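Local coordinates for periplasmic binding protein (Veillonella parvula, PDB 4OVK), which probably captures a solute, perhaps an iron-siderophore complex, outside the cell membrane and delivers it to an ABC transporter, at residues D230-S241 / I260-A271. Sequence-based numbering, arbitrary orientation.
Sequences DPDIIILSNFDS and IKAVKTHRVYKA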
ATOM      1  N   ASP A 230      20.566   7.009  16.445  1.00 28.00           N
ATOM      2  CA  ASP A 230      19.976   6.490  17.685  1.00 28.39           C
ATOM      3  C   ASP A 230      18.450   6.706  17.727  1.00 26.43           C
ATOM      4  O   ASP A 230      17.932   7.429  18.588  1.00 28.98           O
ATOM      5  CB  ASP A 230      20.663   7.121  18.912  1.00 29.89           C
ATOM      6  CG  ASP A 230      20.507   6.283  20.172  1.00 31.73           C
ATOM      7  OD1 ASP A 230      19.991   5.149  20.087  1.00 29.84           O
ATOM      8  OD2 ASP A 230      20.924   6.746  21.257  1.00 40.75           O
ATOM      9  N   PRO A 231      17.723   6.083  16.786  1.00 21.68           N
ATOM     10  CA  PRO A 231      16.285   6.307  16.723  1.00 19.00           C
ATOM     11  C   PRO A 231      15.553   5.828  17.978  1.00 19.35           C
ATOM     12  O   PRO A 231      15.991   4.863  18.638  1.00 19.76           O
ATOM     13  CB  PRO A 231      15.856   5.513  15.480  1.00 19.02           C
ATOM     14  CG  PRO A 231      16.900   4.472  15.315  1.00 20.90           C
ATOM     15  CD  PRO A 231      18.172   5.107  15.773  1.00 22.98           C
ATOM     16  N   ASP A 232      14.483   6.544  18.312  1.00 18.94           N
ATOM     17  CA  ASP A 232      13.567   6.194  19.417  1.00 18.46           C
ATOM     18  C   ASP A 232      12.576   5.088  19.038  1.00 18.70           C
ATOM     19  O   ASP A 232      12.125   4.311  19.897  1.00 19.39           O
ATOM     20  CB  ASP A 232      12.778   7.433  19.848  1.00 20.55           C
ATOM     21  CG  ASP A 232      13.678   8.582  20.297  1.00 23.97           C
ATOM     22  OD1 ASP A 232      14.337   8.447  21.357  1.00 28.15           O
ATOM     23  OD2 ASP A 232      13.724   9.623  19.591  1.00 24.92           O
ATOM     24  N   ILE A 233      12.218   5.044  17.754  1.00 17.57           N
ATOM     25  CA  ILE A 233      11.231   4.100  17.227  1.00 16.05           C
ATOM     26  C   ILE A 233      11.777   3.530  15.919  1.00 14.91           C
ATOM     27  O   ILE A 233      12.372   4.266  15.131  1.00 15.91           O
ATOM     28  CB  ILE A 233       9.877   4.803  16.963  1.00 16.64           C
ATOM     29  CG1 ILE A 233       9.255   5.289  18.275  1.00 16.87           C
ATOM     30  CG2 ILE A 233       8.892   3.873  16.258  1.00 16.99           C
ATOM     31  CD1 ILE A 233       8.070   6.221  18.094  1.00 19.23           C
ATOM     32  N   ILE A 234      11.609   2.223  15.718  1.00 14.25           N
ATOM     33  CA  ILE A 234      11.997   1.571  14.455  1.00 15.08           C
ATOM     34  C   ILE A 234      10.761   0.857  13.924  1.00 14.30           C
ATOM     35  O   ILE A 234      10.110   0.115  14.660  1.00 15.82           O
ATOM     36  CB  ILE A 234      13.140   0.546  14.655  1.00 17.36           C
ATOM     37  CG1 ILE A 234      14.425   1.244  15.130  1.00 19.02           C
ATOM     38  CG2 ILE A 234      13.409  -0.227  13.358  1.00 17.46           C
ATOM     39  CD1 ILE A 234      15.482   0.289  15.675  1.00 19.76           C
ATOM     40  N   ILE A 235      10.417   1.126  12.665  1.00 12.69           N
ATOM     41  CA  ILE A 235       9.355   0.423  11.979  1.00 12.43           C
ATOM     42  C   ILE A 235      10.024  -0.485  10.951  1.00 12.38           C
ATOM     43  O   ILE A 235      10.922  -0.047  10.229  1.00 14.30           O
ATOM     44  CB  ILE A 235       8.382   1.403  11.296  1.00 13.40           C
ATOM     45  CG1 ILE A 235       7.728   2.313  12.359  1.00 16.65           C
ATOM     46  CG2 ILE A 235       7.345   0.658  10.475  1.00 16.37           C
ATOM     47  CD1 ILE A 235       6.991   3.460  11.755  1.00 19.14           C
ATOM     48  N   LEU A 236       9.607  -1.747  10.919  1.00 12.81           N
ATOM     49  CA  LEU A 236      10.158  -2.741  10.002  1.00 13.54           C
ATOM     50  C   LEU A 236       9.183  -2.929   8.853  1.00 12.62           C
ATOM     51  O   LEU A 236       8.006  -3.133   9.079  1.00 12.68           O
ATOM     52  CB  LEU A 236      10.364  -4.081  10.717  1.00 13.34           C
ATOM     53  CG  LEU A 236      11.196  -4.078  12.002  1.00 14.86           C
ATOM     54  CD1 LEU A 236      11.155  -5.439  12.669  1.00 15.92           C
ATOM     55  CD2 LEU A 236      12.629  -3.670  11.736  1.00 16.36           C
ATOM     56  N   SER A 237       9.680  -2.889   7.618  1.00 13.48           N
ATOM     57  CA  SER A 237       8.812  -3.023   6.466  1.00 13.07           C
ATOM     58  C   SER A 237       8.364  -4.472   6.211  1.00 14.19           C
ATOM     59  O   SER A 237       8.894  -5.409   6.804  1.00 14.53           O
ATOM     60  CB  SER A 237       9.515  -2.472   5.222  1.00 15.32           C
ATOM     61  OG  SER A 237      10.185  -3.504   4.537  1.00 20.94           O
ATOM     62  N   ASN A 238       7.400  -4.630   5.300  1.00 15.15           N
ATOM     63  CA  ASN A 238       6.938  -5.952   4.825  1.00 16.46           C
ATOM     64  C   ASN A 238       7.606  -6.409   3.532  1.00 17.14           C
ATOM     65  O   ASN A 238       7.182  -7.402   2.920  1.00 19.71           O
ATOM     66  CB  ASN A 238       5.414  -5.957   4.645  1.00 18.57           C
ATOM     67  CG  ASN A 238       4.682  -5.951   5.971  1.00 19.51           C
ATOM     68  OD1 ASN A 238       4.191  -4.925   6.413  1.00 25.27           O
ATOM     69  ND2 ASN A 238       4.636  -7.094   6.621  1.00 15.52           N
ATOM     70  N   PHE A 239       8.661  -5.715   3.115  1.00 19.55           N
ATOM     71  CA  PHE A 239       9.466  -6.171   1.966  1.00 21.97           C
ATOM     72  C   PHE A 239      10.344  -7.377   2.303  1.00 20.82           C
ATOM     73  O   PHE A 239      10.933  -7.992   1.411  1.00 26.33           O
ATOM     74  CB  PHE A 239      10.366  -5.038   1.456  1.00 23.81           C
ATOM     75  CG  PHE A 239       9.643  -3.991   0.663  1.00 26.68           C
ATOM     76  CD1 PHE A 239       9.068  -2.894   1.288  1.00 29.87           C
ATOM     77  CD2 PHE A 239       9.570  -4.086  -0.731  1.00 34.54           C
ATOM     78  CE1 PHE A 239       8.414  -1.918   0.546  1.00 36.98           C
ATOM     79  CE2 PHE A 239       8.919  -3.111  -1.472  1.00 37.57           C
ATOM     80  CZ  PHE A 239       8.339  -2.028  -0.835  1.00 37.36           C
ATOM     81  N   ASP A 240      10.429  -7.711   3.587  1.00 21.71           N
ATOM     82  CA  ASP A 240      11.416  -8.636   4.107  1.00 20.65           C
ATOM     83  C   ASP A 240      10.809  -9.359   5.301  1.00 17.78           C
ATOM     84  O   ASP A 240       9.879  -8.841   5.930  1.00 19.60           O
ATOM     85  CB  ASP A 240      12.628  -7.817   4.568  1.00 22.64           C
ATOM     86  CG  ASP A 240      13.793  -8.671   4.958  1.00 22.82           C
ATOM     87  OD1 ASP A 240      14.572  -9.046   4.065  1.00 26.73           O
ATOM     88  OD2 ASP A 240      13.923  -8.982   6.162  1.00 26.41           O
ATOM     89  N   SER A 241      11.350 -10.527   5.642  1.00 17.88           N
ATOM     90  CA  SER A 241      10.844 -11.303   6.785  1.00 17.98           C
ATOM     91  C   SER A 241      11.216 -10.730   8.154  1.00 17.65           C
ATOM     92  O   SER A 241      10.752 -11.244   9.157  1.00 18.12           O
ATOM     93  CB  SER A 241      11.374 -12.742   6.726  1.00 22.07           C
ATOM     94  OG  SER A 241      12.752 -12.805   7.134  1.00 23.55           O
ATOM     95  N   ILE A 260      20.825   0.821  20.875  1.00 24.14           N
ATOM     96  CA  ILE A 260      19.942   1.799  20.230  1.00 26.24           C
ATOM     97  C   ILE A 260      18.722   2.017  21.126  1.00 25.52           C
ATOM     98  O   ILE A 260      18.149   1.047  21.631  1.00 25.66           O
ATOM     99  CB  ILE A 260      19.482   1.314  18.837  1.00 27.18           C
ATOM    100  CG1 ILE A 260      20.683   1.101  17.907  1.00 30.63           C
ATOM    101  CG2 ILE A 260      18.468   2.284  18.227  1.00 26.41           C
ATOM    102  CD1 ILE A 260      21.241   2.357  17.300  1.00 33.78           C
ATOM    103  N   LYS A 261      18.323   3.277  21.310  1.00 25.20           N
ATOM    104  CA  LYS A 261      17.186   3.620  22.190  1.00 24.96           C
ATOM    105  C   LYS A 261      15.930   2.788  21.881  1.00 22.34           C
ATOM    106  O   LYS A 261      15.343   2.194  22.782  1.00 22.59           O
ATOM    107  CB  LYS A 261      16.855   5.117  22.111  1.00 27.40           C
ATOM    108  CG  LYS A 261      17.897   6.043  22.737  1.00 30.32           C
ATOM    109  CD  LYS A 261      17.605   7.503  22.378  1.00 35.20           C
ATOM    110  CE  LYS A 261      18.575   8.475  23.023  1.00 37.85           C
ATOM    111  NZ  LYS A 261      18.314   9.872  22.570  1.00 43.40           N
ATOM    112  N   ALA A 262      15.533   2.733  20.611  1.00 20.85           N
ATOM    113  CA  ALA A 262      14.359   1.940  20.206  1.00 20.27           C
ATOM    114  C   ALA A 262      14.459   0.482  20.639  1.00 19.96           C
ATOM    115  O   ALA A 262      13.454  -0.141  20.951  1.00 19.02           O
ATOM    116  CB  ALA A 262      14.123   2.019  18.693  1.00 20.88           C
ATOM    117  N   VAL A 263      15.678  -0.053  20.664  1.00 21.29           N
ATOM    118  CA  VAL A 263      15.895  -1.450  21.008  1.00 20.56           C
ATOM    119  C   VAL A 263      15.849  -1.638  22.524  1.00 22.47           C
ATOM    120  O   VAL A 263      15.194  -2.558  23.024  1.00 25.34           O
ATOM    121  CB  VAL A 263      17.213  -1.967  20.401  1.00 24.60           C
ATOM    122  CG1 VAL A 263      17.460  -3.421  20.791  1.00 27.91           C
ATOM    123  CG2 VAL A 263      17.168  -1.822  18.885  1.00 25.83           C
ATOM    124  N   LYS A 264      16.522  -0.755  23.254  1.00 24.14           N
ATOM    125  CA  LYS A 264      16.537  -0.818  24.720  1.00 26.20           C
ATOM    126  C   LYS A 264      15.152  -0.601  25.335  1.00 26.84           C
ATOM    127  O   LYS A 264      14.831  -1.191  26.373  1.00 26.88           O
ATOM    128  CB  LYS A 264      17.544   0.191  25.282  1.00 28.82           C
ATOM    129  CG  LYS A 264      18.985  -0.133  24.908  1.00 31.23           C
ATOM    130  CD  LYS A 264      19.985   0.731  25.663  1.00 39.83           C
ATOM    131  CE  LYS A 264      20.011   2.155  25.137  1.00 43.63           C
ATOM    132  NZ  LYS A 264      20.821   3.049  26.009  1.00 52.23           N
ATOM    133  N   THR A 265      14.335   0.235  24.686  1.00 24.58           N
ATOM    134  CA  THR A 265      12.980   0.541  25.159  1.00 25.60           C
ATOM    135  C   THR A 265      11.890  -0.294  24.476  1.00 23.40           C
ATOM    136  O   THR A 265      10.706  -0.043  24.696  1.00 23.69           O
ATOM    137  CB  THR A 265      12.646   2.041  24.974  1.00 24.62           C
ATOM    138  OG1 THR A 265      12.775   2.411  23.596  1.00 25.23           O
ATOM    139  CG2 THR A 265      13.578   2.916  25.835  1.00 26.27           C
ATOM    140  N   HIS A 266      12.290  -1.264  23.643  1.00 20.55           N
ATOM    141  CA  HIS A 266      11.362  -2.196  22.992  1.00 20.16           C
ATOM    142  C   HIS A 266      10.292  -1.460  22.177  1.00 18.25           C
ATOM    143  O   HIS A 266       9.076  -1.671  22.346  1.00 19.00           O
ATOM    144  CB  HIS A 266      10.736  -3.179  23.996  1.00 23.62           C
ATOM    145  CG  HIS A 266      11.722  -4.138  24.590  1.00 32.73           C
ATOM    146  ND1 HIS A 266      12.056  -5.333  23.987  1.00 35.57           N
ATOM    147  CD2 HIS A 266      12.455  -4.075  25.725  1.00 36.87           C
ATOM    148  CE1 HIS A 266      12.952  -5.965  24.724  1.00 41.61           C
ATOM    149  NE2 HIS A 266      13.211  -5.221  25.785  1.00 44.43           N
ATOM    150  N   ARG A 267      10.780  -0.595  21.298  1.00 15.78           N
ATOM    151  CA  ARG A 267       9.944   0.178  20.391  1.00 15.98           C
ATOM    152  C   ARG A 267      10.346  -0.118  18.936  1.00 17.44           C
ATOM    153  O   ARG A 267      10.550   0.798  18.115  1.00 17.80           O
ATOM    154  CB  ARG A 267      10.063   1.667  20.738  1.00 15.91           C
ATOM    155  CG  ARG A 267       9.559   1.997  22.151  1.00 17.49           C
ATOM    156  CD  ARG A 267       8.856   3.340  22.190  1.00 18.32           C
ATOM    157  NE  ARG A 267       7.553   3.264  21.532  1.00 18.16           N
ATOM    158  CZ  ARG A 267       6.807   4.312  21.181  1.00 20.22           C
ATOM    159  NH1 ARG A 267       5.638   4.112  20.577  1.00 20.71           N
ATOM    160  NH2 ARG A 267       7.223   5.552  21.413  1.00 21.36           N
ATOM    161  N   VAL A 268      10.465  -1.416  18.642  1.00 16.35           N
ATOM    162  CA  VAL A 268      10.686  -1.940  17.283  1.00 15.22           C
ATOM    163  C   VAL A 268       9.414  -2.646  16.850  1.00 13.77           C
ATOM    164  O   VAL A 268       8.968  -3.616  17.486  1.00 15.66           O
ATOM    165  CB  VAL A 268      11.845  -2.952  17.220  1.00 16.11           C
ATOM    166  CG1 VAL A 268      12.108  -3.396  15.780  1.00 17.03           C
ATOM    167  CG2 VAL A 268      13.111  -2.384  17.842  1.00 17.34           C
ATOM    168  N   TYR A 269       8.826  -2.160  15.765  1.00 13.64           N
ATOM    169  CA  TYR A 269       7.494  -2.583  15.346  1.00 13.54           C
ATOM    170  C   TYR A 269       7.463  -3.012  13.888  1.00 13.60           C
ATOM    171  O   TYR A 269       7.931  -2.273  13.021  1.00 13.61           O
ATOM    172  CB  TYR A 269       6.525  -1.430  15.499  1.00 14.28           C
ATOM    173  CG  TYR A 269       6.457  -0.847  16.897  1.00 14.54           C
ATOM    174  CD1 TYR A 269       5.827  -1.529  17.921  1.00 17.06           C
ATOM    175  CD2 TYR A 269       7.027   0.391  17.183  1.00 14.50           C
ATOM    176  CE1 TYR A 269       5.754  -0.981  19.204  1.00 18.58           C
ATOM    177  CE2 TYR A 269       6.950   0.943  18.441  1.00 16.80           C
ATOM    178  CZ  TYR A 269       6.318   0.250  19.456  1.00 18.57           C
ATOM    179  OH  TYR A 269       6.245   0.808  20.724  1.00 18.77           O
ATOM    180  N   LYS A 270       6.875  -4.178  13.624  1.00 12.71           N
ATOM    181  CA  LYS A 270       6.584  -4.599  12.247  1.00 12.44           C
ATOM    182  C   LYS A 270       5.360  -3.874  11.671  1.00 11.51           C
ATOM    183  O   LYS A 270       4.265  -3.883  12.258  1.00 11.13           O
ATOM    184  CB  LYS A 270       6.356  -6.104  12.209  1.00 11.54           C
ATOM    185  CG  LYS A 270       6.141  -6.721  10.830  1.00 12.78           C
ATOM    186  CD  LYS A 270       7.422  -6.765  10.028  1.00 13.26           C
ATOM    187  CE  LYS A 270       7.368  -7.838   8.962  1.00 12.96           C
ATOM    188  NZ  LYS A 270       8.563  -7.817   8.090  1.00 15.30           N
ATOM    189  N   ALA A 271       5.529  -3.258  10.507  1.00 10.74           N
ATOM    190  CA  ALA A 271       4.417  -2.550   9.880  1.00 11.69           C
ATOM    191  C   ALA A 271       3.259  -3.504   9.596  1.00 12.55           C
ATOM    192  O   ALA A 271       3.476  -4.643   9.174  1.00 13.70           O
ATOM    193  CB  ALA A 271       4.855  -1.896   8.587  1.00 13.39           C
TER
HETATM  194  O   HOH W   1      18.109  10.110  19.179  1.00 35.37           O
HETATM  195  O   HOH W   2      21.366   4.789  23.267  1.00 41.82           O
HETATM  196  O   HOH W   3      12.036   4.869  22.543  1.00 27.04           O
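Ile-234 sets its CG1 against the methyl of Ala-262 (3.7 Å), and its CD1 continues past that methyl toward Val-263 and Val-268. An alanine suits this place, since the short helix 261-264 lies close against the start of strand 233-236. On the same face Leu-236 turns CD1 to Val-268 CG1, 3.8 Å away; the beta-branched valine, with CG1 anti to its backbone N (chi1 -176°), puts CG1 against Leu-236 and, more loosely, Ile-234 CG2, while CG2 faces Ile-234 CD1. The other face carries Ile-233, whose CG2 reaches the ring edge of Tyr-269, while its CG1 and CD1 lie over one face of the Arg-267 guanidinium. In the plane of that group, Arg-267 NE donates to Tyr-269 OH (2.9 Å), and NH1 is held by Leu-295 O in helix 285-296.

Strand 268-270 closes one side of a four-stranded parallel sheet of order 2-1-3-4, next to strand 233-236, the two joined by a helical crossover, as in the Rossmann-like lobes of this family. Arg-267 O, Ile-234 O, Tyr-269 O and Leu-236 O accept the successive backbone bonds.

At one end Asp-230 OD1 takes the N-H of Lys-261 (2.8 Å, 168°) on its syn side, a carboxylate well suited to the first turn of a helix. At the other, the long, flexible Lys-270 bends at chi2 (73°) to bring NZ to Ser-237 O and Asp-240 O, each 2.7 Å away, with Ile-242 O as a third acceptor. A methionine here would probably leave these three carbonyls without their shared donor and let the loop after strand 233-236 shift.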